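Local coordinates for protein mosquitocidal toxin (Lysinibacillus sphaericus, PDB 2VSE) that kills mosquito larvae, probably by ADP-ribosylating target proteins with its enzymatic domain while ricin-B-like lectin domains bind carbohydrate, at residues V725-I730 with F811-P816; I715-N720 with Q735-K740; P328-S333 with G347-G352; V285-D290 with I322-T327. All blocks are in the same frame, centred on the assembly; numbering follows the deposited sequence.

Contact 1. Residues V725-I730 with F811-P816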
loop_
_atom_site.group_PDB
_atom_site.type_symbol
_atom_site.label_atom_id
_atom_site.label_comp_id
_atom_site.label_asym_id
_atom_site.label_seq_id
_atom_site.Cartn_x
_atom_site.Cartn_y
_atom_site.Cartn_z
ATOM N N VAL A 725 -34.630 -25.647 -9.931
ATOM C CA VAL A 725 -34.722 -25.228 -11.329
ATOM C C VAL A 725 -34.099 -23.853 -11.486
ATOM O O VAL A 725 -33.775 -23.190 -10.477
ATOM C CB VAL A 725 -36.203 -25.136 -11.823
ATOM C CG1 VAL A 725 -36.917 -26.505 -11.718
ATOM C CG2 VAL A 725 -36.972 -24.026 -11.065
ATOM N N ILE A 726 -33.960 -23.404 -12.732
ATOM C CA ILE A 726 -33.527 -22.028 -13.019
ATOM C C ILE A 726 -34.769 -21.217 -13.344
ATOM O O ILE A 726 -35.706 -21.729 -13.923
ATOM C CB ILE A 726 -32.547 -21.962 -14.228
ATOM C CG1 ILE A 726 -31.626 -20.742 -14.152
ATOM C CG2 ILE A 726 -33.317 -21.956 -15.574
ATOM C CD1 ILE A 726 -30.603 -20.757 -13.033
ATOM N N PHE A 727 -34.782 -19.939 -12.991
ATOM C CA PHE A 727 -35.978 -19.112 -13.195
ATOM C C PHE A 727 -35.618 -17.635 -13.014
ATOM O O PHE A 727 -34.719 -17.316 -12.225
ATOM C CB PHE A 727 -37.073 -19.505 -12.181
ATOM C CG PHE A 727 -38.462 -19.081 -12.584
ATOM C CD1 PHE A 727 -39.318 -19.974 -13.216
ATOM C CD2 PHE A 727 -38.920 -17.792 -12.326
ATOM C CE1 PHE A 727 -40.606 -19.591 -13.594
ATOM C CE2 PHE A 727 -40.197 -17.403 -12.704
ATOM C CZ PHE A 727 -41.048 -18.319 -13.340
ATOM N N ASP A 728 -36.303 -16.734 -13.729
ATOM C CA ASP A 728 -36.070 -15.302 -13.541
ATOM C C ASP A 728 -36.075 -14.957 -12.050
ATOM O O ASP A 728 -36.830 -15.523 -11.258
ATOM C CB ASP A 728 -37.143 -14.427 -14.207
ATOM C CG ASP A 728 -37.269 -14.665 -15.693
ATOM O OD1 ASP A 728 -36.250 -14.914 -16.375
ATOM O OD2 ASP A 728 -38.407 -14.588 -16.184
ATOM N N ASN A 729 -35.227 -14.023 -11.659
ATOM C CA ASN A 729 -35.250 -13.503 -10.295
ATOM C C ASN A 729 -36.531 -12.692 -10.124
ATOM O O ASN A 729 -36.696 -11.637 -10.745
ATOM C CB ASN A 729 -34.026 -12.619 -10.040
ATOM C CG ASN A 729 -33.874 -12.167 -8.551
ATOM O OD1 ASN A 729 -34.836 -12.104 -7.777
ATOM N ND2 ASN A 729 -32.636 -11.853 -8.172
ATOM N N ILE A 730 -37.453 -13.215 -9.318
ATOM C CA ILE A 730 -38.717 -12.526 -9.045
ATOM C C ILE A 730 -38.874 -12.239 -7.556
ATOM O O ILE A 730 -39.954 -11.909 -7.082
ATOM C CB ILE A 730 -39.957 -13.276 -9.613
ATOM C CG1 ILE A 730 -39.896 -14.772 -9.274
ATOM C CG2 ILE A 730 -40.066 -13.016 -11.131
ATOM C CD1 ILE A 730 -41.222 -15.512 -9.390
ATOM N N PHE A 811 -31.702 -21.694 -20.775
ATOM C CA PHE A 811 -32.108 -20.756 -19.736
ATOM C C PHE A 811 -33.585 -20.421 -19.718
ATOM O O PHE A 811 -33.980 -19.470 -19.049
ATOM C CB PHE A 811 -31.225 -19.492 -19.713
ATOM C CG PHE A 811 -29.908 -19.742 -19.067
ATOM C CD1 PHE A 811 -29.750 -19.545 -17.696
ATOM C CD2 PHE A 811 -28.853 -20.299 -19.800
ATOM C CE1 PHE A 811 -28.564 -19.835 -17.074
ATOM C CE2 PHE A 811 -27.658 -20.597 -19.180
ATOM C CZ PHE A 811 -27.513 -20.358 -17.802
ATOM N N ALA A 812 -34.394 -21.202 -20.428
ATOM C CA ALA A 812 -35.833 -21.053 -20.313
ATOM C C ALA A 812 -36.235 -21.313 -18.859
ATOM O O ALA A 812 -35.690 -22.200 -18.196
ATOM C CB ALA A 812 -36.566 -21.994 -21.265
ATOM N N ASN A 813 -37.175 -20.514 -18.366
ATOM C CA ASN A 813 -37.764 -20.729 -17.056
ATOM C C ASN A 813 -38.181 -22.187 -16.837
ATOM O O ASN A 813 -38.829 -22.805 -17.714
ATOM C CB ASN A 813 -38.977 -19.799 -16.852
ATOM C CG ASN A 813 -38.583 -18.363 -16.497
ATOM O OD1 ASN A 813 -37.521 -18.111 -15.909
ATOM N ND2 ASN A 813 -39.461 -17.413 -16.832
ATOM N N ASN A 814 -37.790 -22.714 -15.673
ATOM C CA ASN A 814 -38.126 -24.069 -15.208
ATOM C C ASN A 814 -37.221 -25.180 -15.730
ATOM O O ASN A 814 -37.483 -26.361 -15.463
ATOM C CB ASN A 814 -39.613 -24.416 -15.424
ATOM C CG ASN A 814 -40.521 -23.726 -14.420
ATOM O OD1 ASN A 814 -40.358 -23.894 -13.205
ATOM N ND2 ASN A 814 -41.478 -22.957 -14.909
ATOM N N THR A 815 -36.166 -24.816 -16.450
ATOM C CA THR A 815 -35.152 -25.784 -16.831
ATOM C C THR A 815 -34.517 -26.285 -15.534
ATOM O O THR A 815 -34.090 -25.477 -14.717
ATOM C CB THR A 815 -34.083 -25.134 -17.719
ATOM O OG1 THR A 815 -34.705 -24.542 -18.866
ATOM C CG2 THR A 815 -33.059 -26.158 -18.156
ATOM N N PRO A 816 -34.504 -27.604 -15.311
ATOM C CA PRO A 816 -33.923 -28.147 -14.078
ATOM C C PRO A 816 -32.432 -27.847 -13.915
ATOM O O PRO A 816 -31.737 -27.619 -14.907
ATOM C CB PRO A 816 -34.124 -29.658 -14.235
ATOM C CG PRO A 816 -34.345 -29.871 -15.644
ATOM C CD PRO A 816 -35.039 -28.665 -16.175
#
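Asn813 meets strand 725-728 with its whole side chain, an example of one amide serving as both a flat surface and a polar anchor. Its CB rests against the ring of Phe727, 3.6 Å from CE1. Next along the chain, CG sits over the centre of that ring, 3.7 Å above its plane, and the amide lies almost flat on the ring, the two planes 13° apart. At the tip the two branches divide: OD1 accepts the backbone N of Asp728 at 2.9 Å, and ND2 gives a hydrogen to Asp728 OD2 at 3.1 Å. That second bond leaves Asn813 in its own amide plane but reaches OD2 from above the carboxylate plane; the two flat groups stand 72° apart. With CG anti to its carbonyl carbon and beside the backbone N, a chi1 of -79° brings the amide over the Phe727 ring, where the two side chains cross at a slant. Two bonds and a stack therefore fix the rotation of the amide. Asn814 ND2 approaches the same ring at its edge, 3.7 Å from Phe727 CE1.

Backbone bonds continue the pairing, from Ile726 N to Thr815 O and from Asn814 N to Ile726 O, both 2.9 Å. The type II turn from Ala812 to Thr815 presents these groups; inside it Thr815 OG1 and N both donate to Ala812 O. Nearer the start of the loop, the CG1 branch of Ile726 meets the Phe811 ring at CD1.

Asp728 also forms a salt bridge with Lys713, on strand 713-717, which pairs with 724-728 as a two-stranded antiparallel sheet. The loop 811-816, leading into strand 817-821, thus docks on strand 724-728, while Val806 of strand 802-806 packs against both Ile726 and Phe811.

Contact 2. Residues I715-N720 with Q735-K740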
loop_
_atom_site.group_PDB
_atom_site.type_symbol
_atom_site.label_atom_id
_atom_site.label_comp_id
_atom_site.label_asym_id
_atom_site.label_seq_id
_atom_site.Cartn_x
_atom_site.Cartn_y
_atom_site.Cartn_z
ATOM N N ILE A 715 -31.128 -19.926 -9.089
ATOM C CA ILE A 715 -31.532 -21.247 -8.630
ATOM C C ILE A 715 -32.829 -21.115 -7.828
ATOM O O ILE A 715 -32.924 -20.298 -6.925
ATOM C CB ILE A 715 -30.405 -21.974 -7.824
ATOM C CG1 ILE A 715 -29.164 -22.192 -8.713
ATOM C CG2 ILE A 715 -30.908 -23.320 -7.301
ATOM C CD1 ILE A 715 -28.058 -23.058 -8.105
ATOM N N THR A 716 -33.833 -21.911 -8.198
ATOM C CA THR A 716 -35.162 -21.775 -7.623
ATOM C C THR A 716 -35.732 -23.130 -7.243
ATOM O O THR A 716 -35.687 -24.076 -8.032
ATOM C CB THR A 716 -36.068 -21.091 -8.638
ATOM O OG1 THR A 716 -35.498 -19.821 -8.951
ATOM C CG2 THR A 716 -37.508 -20.913 -8.115
ATOM N N MET A 717 -36.240 -23.225 -6.025
ATOM C CA MET A 717 -36.966 -24.413 -5.595
ATOM C C MET A 717 -38.348 -24.380 -6.261
ATOM O O MET A 717 -39.021 -23.339 -6.222
ATOM C CB MET A 717 -37.090 -24.432 -4.062
ATOM C CG MET A 717 -37.802 -25.667 -3.520
ATOM S SD MET A 717 -38.002 -25.688 -1.736
ATOM C CE MET A 717 -36.618 -26.653 -1.288
ATOM N N ASN A 718 -38.775 -25.486 -6.873
ATOM C CA ASN A 718 -40.096 -25.508 -7.530
ATOM C C ASN A 718 -41.246 -25.515 -6.523
ATOM O O ASN A 718 -41.004 -25.676 -5.315
ATOM C CB ASN A 718 -40.217 -26.647 -8.541
ATOM C CG ASN A 718 -40.016 -28.017 -7.922
ATOM O OD1 ASN A 718 -39.891 -28.159 -6.702
ATOM N ND2 ASN A 718 -39.979 -29.051 -8.779
ATOM N N SER A 719 -42.483 -25.329 -7.000
ATOM C CA SER A 719 -43.621 -25.238 -6.097
ATOM C C SER A 719 -43.836 -26.465 -5.211
ATOM O O SER A 719 -44.190 -26.310 -4.031
ATOM C CB SER A 719 -44.914 -24.851 -6.814
ATOM O OG SER A 719 -45.117 -25.598 -7.987
ATOM N N ASN A 720 -43.620 -27.656 -5.779
ATOM C CA ASN A 720 -43.727 -28.941 -5.068
ATOM C C ASN A 720 -42.640 -29.158 -4.036
ATOM O O ASN A 720 -42.760 -30.056 -3.215
ATOM C CB ASN A 720 -43.621 -30.103 -6.061
ATOM C CG ASN A 720 -44.851 -30.249 -6.917
ATOM O OD1 ASN A 720 -45.960 -29.854 -6.511
ATOM N ND2 ASN A 720 -44.677 -30.810 -8.116
ATOM N N GLN A 735 -36.196 -18.580 -3.809
ATOM C CA GLN A 735 -35.010 -18.183 -4.555
ATOM C C GLN A 735 -33.970 -17.609 -3.596
ATOM O O GLN A 735 -32.897 -17.128 -3.993
ATOM C CB GLN A 735 -35.390 -17.144 -5.606
ATOM C CG GLN A 735 -36.160 -17.732 -6.776
ATOM C CD GLN A 735 -36.551 -16.704 -7.812
ATOM O OE1 GLN A 735 -36.939 -15.571 -7.481
ATOM N NE2 GLN A 735 -36.448 -17.083 -9.075
ATOM N N SER A 736 -34.297 -17.649 -2.317
ATOM C CA SER A 736 -33.406 -17.095 -1.328
ATOM C C SER A 736 -32.851 -18.198 -0.446
ATOM O O SER A 736 -33.508 -18.641 0.509
ATOM C CB SER A 736 -34.120 -16.018 -0.494
ATOM O OG SER A 736 -33.211 -15.446 0.416
ATOM N N TRP A 737 -31.634 -18.614 -0.758
ATOM C CA TRP A 737 -31.017 -19.773 -0.113
ATOM C C TRP A 737 -30.103 -19.399 1.035
ATOM O O TRP A 737 -29.252 -18.513 0.906
ATOM C CB TRP A 737 -30.193 -20.542 -1.139
ATOM C CG TRP A 737 -30.995 -21.043 -2.255
ATOM C CD1 TRP A 737 -31.288 -20.387 -3.421
ATOM C CD2 TRP A 737 -31.642 -22.313 -2.328
ATOM N NE1 TRP A 737 -32.075 -21.182 -4.225
ATOM C CE2 TRP A 737 -32.305 -22.372 -3.577
ATOM C CE3 TRP A 737 -31.718 -23.417 -1.468
ATOM C CZ2 TRP A 737 -33.029 -23.502 -3.988
ATOM C CZ3 TRP A 737 -32.450 -24.536 -1.880
ATOM C CH2 TRP A 737 -33.096 -24.560 -3.120
ATOM N N LYS A 738 -30.272 -20.084 2.157
ATOM C CA LYS A 738 -29.376 -19.932 3.293
ATOM C C LYS A 738 -28.139 -20.787 3.052
ATOM O O LYS A 738 -28.240 -21.943 2.645
ATOM C CB LYS A 738 -30.077 -20.367 4.576
ATOM C CG LYS A 738 -29.272 -20.247 5.864
ATOM C CD LYS A 738 -29.134 -18.801 6.334
ATOM C CE LYS A 738 -28.914 -18.729 7.840
ATOM N NZ LYS A 738 -28.058 -19.871 8.263
ATOM N N LEU A 739 -26.966 -20.213 3.286
ATOM C CA LEU A 739 -25.744 -20.985 3.220
ATOM C C LEU A 739 -25.236 -21.288 4.611
ATOM O O LEU A 739 -24.841 -20.397 5.361
ATOM C CB LEU A 739 -24.698 -20.310 2.338
ATOM C CG LEU A 739 -24.680 -20.849 0.893
ATOM C CD1 LEU A 739 -25.931 -20.469 0.119
ATOM C CD2 LEU A 739 -23.444 -20.374 0.143
ATOM N N LYS A 740 -25.314 -22.562 4.973
ATOM C CA LYS A 740 -24.931 -23.019 6.288
ATOM C C LYS A 740 -23.593 -23.715 6.204
ATOM O O LYS A 740 -23.493 -24.855 5.740
ATOM C CB LYS A 740 -25.989 -23.968 6.851
ATOM C CG LYS A 740 -25.663 -24.453 8.277
ATOM C CD LYS A 740 -26.649 -25.522 8.733
ATOM C CE LYS A 740 -26.314 -26.000 10.136
ATOM N NZ LYS A 740 -27.529 -26.399 10.874
HETATM O O HOH W 1 -31.326 -18.070 -5.962
#
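Ile715 O is gripped by two donors: the indole NE1 of Trp737 at 3.0 Å and a water at 2.9 Å. The indole bond is nearly straight (173°) and stays in the ring plane of Trp737, yet it reaches the carbonyl from above the carbonyl plane. The same water donates to Gln735 O, tying both backbones together at a buried spot. Beside this bond the CG2 branch of Ile715 packs 3.9 Å from CZ2 of Trp737, the two side chains crossing at about a right angle, and CB of Met717 touches the far corner of the ring at CH2.

Gln735 CG packs against the Thr716 side chain, and the chain, extended beyond CG (chi2 179°), sets NE2 at the threonine hydroxyl. There NE2 donates to Thr716 OG1 at 2.9 Å, with the hydroxyl exactly in the amide plane. NE2 also donates to Asp728 O, its stronger partner, and OE1 accepts from Ile730 N, so the amide is fixed at both ends. The Gln-x-Trp sequence, with its tryptophan buried against the core and its glutamine bracing the neighbouring loop, is the signature of the ricin B-type beta-trefoil lectin.

Contact 3. Residues P328-S333 with G347-G352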
loop_
_atom_site.group_PDB
_atom_site.type_symbol
_atom_site.label_atom_id
_atom_site.label_comp_id
_atom_site.label_asym_id
_atom_site.label_seq_id
_atom_site.Cartn_x
_atom_site.Cartn_y
_atom_site.Cartn_z
ATOM N N PRO A 328 23.659 28.367 14.428
ATOM C CA PRO A 328 22.385 28.960 14.883
ATOM C C PRO A 328 22.479 30.412 15.362
ATOM O O PRO A 328 21.485 31.132 15.277
ATOM C CB PRO A 328 21.954 28.037 16.033
ATOM C CG PRO A 328 22.678 26.760 15.783
ATOM C CD PRO A 328 23.989 27.146 15.188
ATOM N N THR A 329 23.645 30.840 15.854
ATOM C CA THR A 329 23.833 32.242 16.254
ATOM C C THR A 329 23.944 33.208 15.067
ATOM O O THR A 329 24.081 34.418 15.261
ATOM C CB THR A 329 25.097 32.467 17.144
ATOM O OG1 THR A 329 26.249 31.944 16.479
ATOM C CG2 THR A 329 24.952 31.824 18.514
ATOM N N LEU A 330 23.910 32.690 13.845
ATOM C CA LEU A 330 24.038 33.550 12.674
ATOM C C LEU A 330 22.729 33.662 11.910
ATOM O O LEU A 330 22.145 32.661 11.523
ATOM C CB LEU A 330 25.156 33.072 11.743
ATOM C CG LEU A 330 26.603 33.313 12.182
ATOM C CD1 LEU A 330 27.560 32.801 11.122
ATOM C CD2 LEU A 330 26.861 34.790 12.455
ATOM N N LEU A 331 22.285 34.897 11.693
ATOM C CA LEU A 331 21.002 35.169 11.047
ATOM C C LEU A 331 21.202 35.694 9.628
ATOM O O LEU A 331 22.111 36.492 9.365
ATOM C CB LEU A 331 20.191 36.191 11.867
ATOM C CG LEU A 331 19.658 35.817 13.263
ATOM C CD1 LEU A 331 20.763 35.573 14.298
ATOM C CD2 LEU A 331 18.684 36.875 13.764
ATOM N N LEU A 332 20.349 35.237 8.719
ATOM C CA LEU A 332 20.324 35.736 7.349
ATOM C C LEU A 332 20.030 37.233 7.388
ATOM O O LEU A 332 18.934 37.640 7.776
ATOM C CB LEU A 332 19.261 34.993 6.550
ATOM C CG LEU A 332 19.322 35.116 5.034
ATOM C CD1 LEU A 332 18.830 33.844 4.378
ATOM C CD2 LEU A 332 18.500 36.305 4.575
ATOM N N SER A 333 21.021 38.035 6.992
ATOM C CA SER A 333 21.020 39.478 7.227
ATOM C C SER A 333 21.393 40.297 5.990
ATOM O O SER A 333 22.190 39.850 5.156
ATOM C CB SER A 333 22.020 39.821 8.337
ATOM O OG SER A 333 21.649 39.272 9.585
ATOM N N GLY A 347 25.574 36.454 7.016
ATOM C CA GLY A 347 25.147 35.945 8.318
ATOM C C GLY A 347 25.781 36.722 9.466
ATOM O O GLY A 347 27.003 36.702 9.625
ATOM N N TYR A 348 24.951 37.417 10.251
ATOM C CA TYR A 348 25.403 38.144 11.448
ATOM C C TYR A 348 24.669 37.670 12.702
ATOM O O TYR A 348 23.575 37.086 12.604
ATOM C CB TYR A 348 25.189 39.645 11.280
ATOM C CG TYR A 348 26.161 40.339 10.350
ATOM C CD1 TYR A 348 27.483 40.553 10.728
ATOM C CD2 TYR A 348 25.747 40.802 9.096
ATOM C CE1 TYR A 348 28.373 41.196 9.878
ATOM C CE2 TYR A 348 26.628 41.446 8.237
ATOM C CZ TYR A 348 27.942 41.637 8.632
ATOM O OH TYR A 348 28.825 42.287 7.795
ATOM N N THR A 349 25.270 37.894 13.867
ATOM C CA THR A 349 24.605 37.627 15.138
ATOM C C THR A 349 23.405 38.564 15.324
ATOM O O THR A 349 23.358 39.638 14.719
ATOM C CB THR A 349 25.567 37.773 16.361
ATOM O OG1 THR A 349 26.438 38.905 16.182
ATOM C CG2 THR A 349 26.401 36.515 16.560
ATOM N N GLU A 350 22.440 38.146 16.148
ATOM C CA GLU A 350 21.303 38.978 16.572
ATOM C C GLU A 350 21.744 40.377 17.046
ATOM O O GLU A 350 22.400 40.519 18.086
ATOM C CB GLU A 350 20.577 38.274 17.720
ATOM C CG GLU A 350 19.249 38.885 18.141
ATOM C CD GLU A 350 18.066 38.104 17.613
ATOM O OE1 GLU A 350 18.146 36.856 17.541
ATOM O OE2 GLU A 350 17.045 38.738 17.282
ATOM N N SER A 351 21.364 41.400 16.283
ATOM C CA SER A 351 21.759 42.783 16.569
ATOM C C SER A 351 20.630 43.614 17.183
ATOM O O SER A 351 20.884 44.565 17.911
ATOM C CB SER A 351 22.282 43.462 15.301
ATOM O OG SER A 351 21.249 43.645 14.345
ATOM N N GLY A 352 19.389 43.247 16.886
ATOM C CA GLY A 352 18.221 43.973 17.371
ATOM C C GLY A 352 17.529 44.708 16.244
ATOM O O GLY A 352 16.388 45.132 16.392
HETATM O O HOH W 2 23.063 35.606 17.382
#
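A short antiparallel ladder at the margin of a four-stranded sheet joins residues 328-333 to 347-352 within the first ricin-B-like region of the toxin. Leu331 and Tyr348 form its hydrogen-bonded pair: Leu331 N donates to Tyr348 O at 2.7 Å, and Tyr348 N returns a bond of 3.1 Å to Leu331 O. Leu332 and Gly347 follow as the non-hydrogen-bonded pair. Gly347 CA makes a CH...O contact of 3.3 Å with Leu331 O. That oxygen also receives Ser333 OG, which arrives from above the carbonyl plane. The hydroxyl's stronger partner is Gln356, and Ser333 CB meets the edge of the Tyr348 ring at CD2, 3.9 Å away.

Side chains extend the grip beyond the ladder. Leu330 lays its CD2 branch 3.4 Å from Gly347 O, its CG being anti to the carbonyl carbon (chi1 -74°). Leu331 divides its two methyls: CD1 reaches the backbone N of Glu350, whereas CD2 meets the carboxylate at a slant, 3.8 Å from OE1. Bent at chi2, Glu350 turns that carboxylate towards Lys321, with which it forms a salt bridge, and OE1 bonds to Tyr323 OH.

Further along, a water links the backbones, donating to Thr329 O at 2.6 Å and accepting from Glu350 N, while Thr349 CA approaches Thr329 O through a CH...O contact. Gln356 continues the bracing by donating to Thr349 O and accepting from Ser351 N. With Trp358 NE1 bonded to Leu332 O, it supplies the Gln-x-Trp motif that marks a ricin-type beta-trefoil lectin repeat.

Contact 4. Residues V285-D290 with I322-T327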
loop_
_atom_site.group_PDB
_atom_site.type_symbol
_atom_site.label_atom_id
_atom_site.label_comp_id
_atom_site.label_asym_id
_atom_site.label_seq_id
_atom_site.Cartn_x
_atom_site.Cartn_y
_atom_site.Cartn_z
ATOM N N VAL A 285 19.619 28.339 -0.564
ATOM C CA VAL A 285 20.239 29.376 0.265
ATOM C C VAL A 285 21.173 28.707 1.260
ATOM O O VAL A 285 20.745 27.860 2.054
ATOM C CB VAL A 285 19.181 30.199 1.051
ATOM C CG1 VAL A 285 19.854 31.261 1.891
ATOM C CG2 VAL A 285 18.168 30.850 0.111
ATOM N N THR A 286 22.446 29.079 1.213
ATOM C CA THR A 286 23.447 28.418 2.039
ATOM C C THR A 286 24.437 29.392 2.642
ATOM O O THR A 286 24.939 30.278 1.947
ATOM C CB THR A 286 24.175 27.277 1.261
ATOM O OG1 THR A 286 25.573 27.290 1.566
ATOM C CG2 THR A 286 24.016 27.430 -0.225
ATOM N N LEU A 287 24.716 29.223 3.935
ATOM C CA LEU A 287 25.707 30.051 4.615
ATOM C C LEU A 287 27.105 29.494 4.387
ATOM O O LEU A 287 27.394 28.351 4.749
ATOM C CB LEU A 287 25.396 30.180 6.110
ATOM C CG LEU A 287 26.320 31.096 6.928
ATOM C CD1 LEU A 287 26.279 32.553 6.446
ATOM C CD2 LEU A 287 25.975 30.988 8.405
ATOM N N ASP A 288 27.966 30.316 3.789
ATOM C CA ASP A 288 29.276 29.861 3.314
ATOM C C ASP A 288 30.164 29.277 4.408
ATOM O O ASP A 288 30.689 28.183 4.249
ATOM C CB ASP A 288 30.017 30.980 2.568
ATOM C CG ASP A 288 31.242 30.464 1.827
ATOM O OD1 ASP A 288 31.111 29.428 1.133
ATOM O OD2 ASP A 288 32.332 31.080 1.947
ATOM N N SER A 289 30.303 30.006 5.513
ATOM C CA SER A 289 31.141 29.593 6.631
ATOM C C SER A 289 30.448 29.816 7.981
ATOM O O SER A 289 29.241 30.048 8.029
ATOM C CB SER A 289 32.456 30.353 6.589
ATOM O OG SER A 289 33.378 29.764 7.491
ATOM N N ASP A 290 31.208 29.745 9.075
ATOM C CA ASP A 290 30.623 29.869 10.415
ATOM C C ASP A 290 31.105 31.086 11.208
ATOM O O ASP A 290 31.121 31.056 12.440
ATOM C CB ASP A 290 30.806 28.567 11.216
ATOM C CG ASP A 290 32.269 28.253 11.535
ATOM O OD1 ASP A 290 33.181 28.992 11.095
ATOM O OD2 ASP A 290 32.506 27.248 12.244
ATOM N N ILE A 322 15.679 34.307 10.360
ATOM C CA ILE A 322 16.090 33.119 9.650
ATOM C C ILE A 322 17.507 32.756 10.127
ATOM O O ILE A 322 18.501 33.423 9.780
ATOM C CB ILE A 322 15.989 33.353 8.120
ATOM C CG1 ILE A 322 14.581 33.876 7.750
ATOM C CG2 ILE A 322 16.330 32.088 7.359
ATOM C CD1 ILE A 322 14.414 34.391 6.322
ATOM N N TYR A 323 17.570 31.724 10.970
ATOM C CA TYR A 323 18.793 31.316 11.657
ATOM C C TYR A 323 19.372 30.119 10.947
ATOM O O TYR A 323 18.654 29.147 10.677
ATOM C CB TYR A 323 18.490 30.880 13.087
ATOM C CG TYR A 323 17.830 31.919 13.947
ATOM C CD1 TYR A 323 18.595 32.751 14.761
ATOM C CD2 TYR A 323 16.440 32.058 13.972
ATOM C CE1 TYR A 323 18.001 33.701 15.573
ATOM C CE2 TYR A 323 15.831 33.021 14.787
ATOM C CZ TYR A 323 16.621 33.833 15.580
ATOM O OH TYR A 323 16.054 34.794 16.384
ATOM N N ASN A 324 20.672 30.158 10.674
ATOM C CA ASN A 324 21.316 29.007 10.061
ATOM C C ASN A 324 21.317 27.828 11.013
ATOM O O ASN A 324 21.456 28.010 12.220
ATOM C CB ASN A 324 22.740 29.340 9.623
ATOM C CG ASN A 324 23.300 28.304 8.676
ATOM O OD1 ASN A 324 24.105 27.474 9.071
ATOM N ND2 ASN A 324 22.842 28.323 7.431
ATOM N N ARG A 325 21.168 26.623 10.475
ATOM C CA ARG A 325 21.151 25.430 11.317
ATOM C C ARG A 325 22.518 24.969 11.783
ATOM O O ARG A 325 22.673 24.571 12.934
ATOM C CB ARG A 325 20.368 24.303 10.654
ATOM C CG ARG A 325 18.889 24.474 10.910
ATOM C CD ARG A 325 18.325 23.558 12.010
ATOM N NE ARG A 325 19.291 23.120 13.007
ATOM C CZ ARG A 325 19.129 22.045 13.778
ATOM N NH1 ARG A 325 18.038 21.284 13.658
ATOM N NH2 ARG A 325 20.066 21.724 14.673
ATOM N N GLU A 326 23.497 25.033 10.887
ATOM C CA GLU A 326 24.895 24.737 11.211
ATOM C C GLU A 326 25.461 25.724 12.253
ATOM O O GLU A 326 26.149 25.322 13.192
ATOM C CB GLU A 326 25.720 24.748 9.919
ATOM C CG GLU A 326 27.219 24.844 10.083
ATOM C CD GLU A 326 27.926 23.515 10.036
ATOM O OE1 GLU A 326 27.280 22.457 9.864
ATOM O OE2 GLU A 326 29.163 23.527 10.169
ATOM N N THR A 327 25.145 27.008 12.083
ATOM C CA THR A 327 25.625 28.051 12.989
ATOM C C THR A 327 24.435 28.896 13.452
ATOM O O THR A 327 24.222 30.005 12.945
ATOM C CB THR A 327 26.721 28.925 12.311
ATOM O OG1 THR A 327 27.630 28.081 11.586
ATOM C CG2 THR A 327 27.507 29.753 13.345
HETATM O O HOH W 3 28.033 27.745 8.515
#
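Leu287 and Asn324 point at each other from two different sheets, their side chains meeting at a slant, so that a hydrocarbon branch lies against an amide without any direct hydrogen bond between the segments. CB of Leu287 is 3.4 Å from Asn324 ND2, and its CD2 methyl rests 3.8 Å from Asn324 CG and CB. The leucine thus touches the asparagine from CB to ND2, while the polar atoms are engaged elsewhere. ND2 donates to Asn306 O, its principal partner. OD1 accepts the backbone N of Thr327 at 3.2 Å, a bond in the carbonyl plane and on a lone pair, which makes an Asx motif of residues 324-327. Placing CG opposite the backbone N (chi1 -165°) carries the Asn324 amide across to the leucine, and these two bonds then hold its rotation.

Thr327, whose backbone N closes this motif, turns its side chain to the loop at 289-290. Its OG1 lies 3.2 Å from Asp290 CB, and its CG2 methyl is 3.9 Å from Asp290 O. A water fills the polar part of the junction, donating to Ser289 O at 2.6 Å and lying 3.1 Å from Thr327 OG1. The two carboxylates nearby, 5.4 Å apart between Asp290 OD2 and Glu326 OE2, would probably disfavour one another.

Beyond the contact, Trp309 of strand 309-314 packs on both Leu287 and Asn324, and Leu330 also lies on Leu287. The ends of strands 283-287 and 319-324 are thereby joined, the first an outer strand of the sheet containing 294-300, 346-348 and 331-333, the second an outer strand of the sheet containing 309-314, 271-277 and 406-410.

Overall arrangement
The four contacts form two clusters at opposite sides of the chain's centre. Contacts 3 and 4 lie in the first ricin-B-like range, their centres 9 Å apart; contact 4 closes before contact 3 opens, and strands 319-324 and 331-333, consecutive in the chain, meet through probable backbone hydrogen bonds. Contacts 1 and 2 lie in the last such range, their centres 12 Å apart; their segments interleave, and strands 713-717 and 724-728, one from each contact, pair in a two-stranded sheet. About 60 Å separates the nearest atoms of contacts 2 and 4. The same kind of trefoil architecture thus recurs at distant points of one chain, consistent with several lectin modules accompanying one ADP-ribosyltransferase.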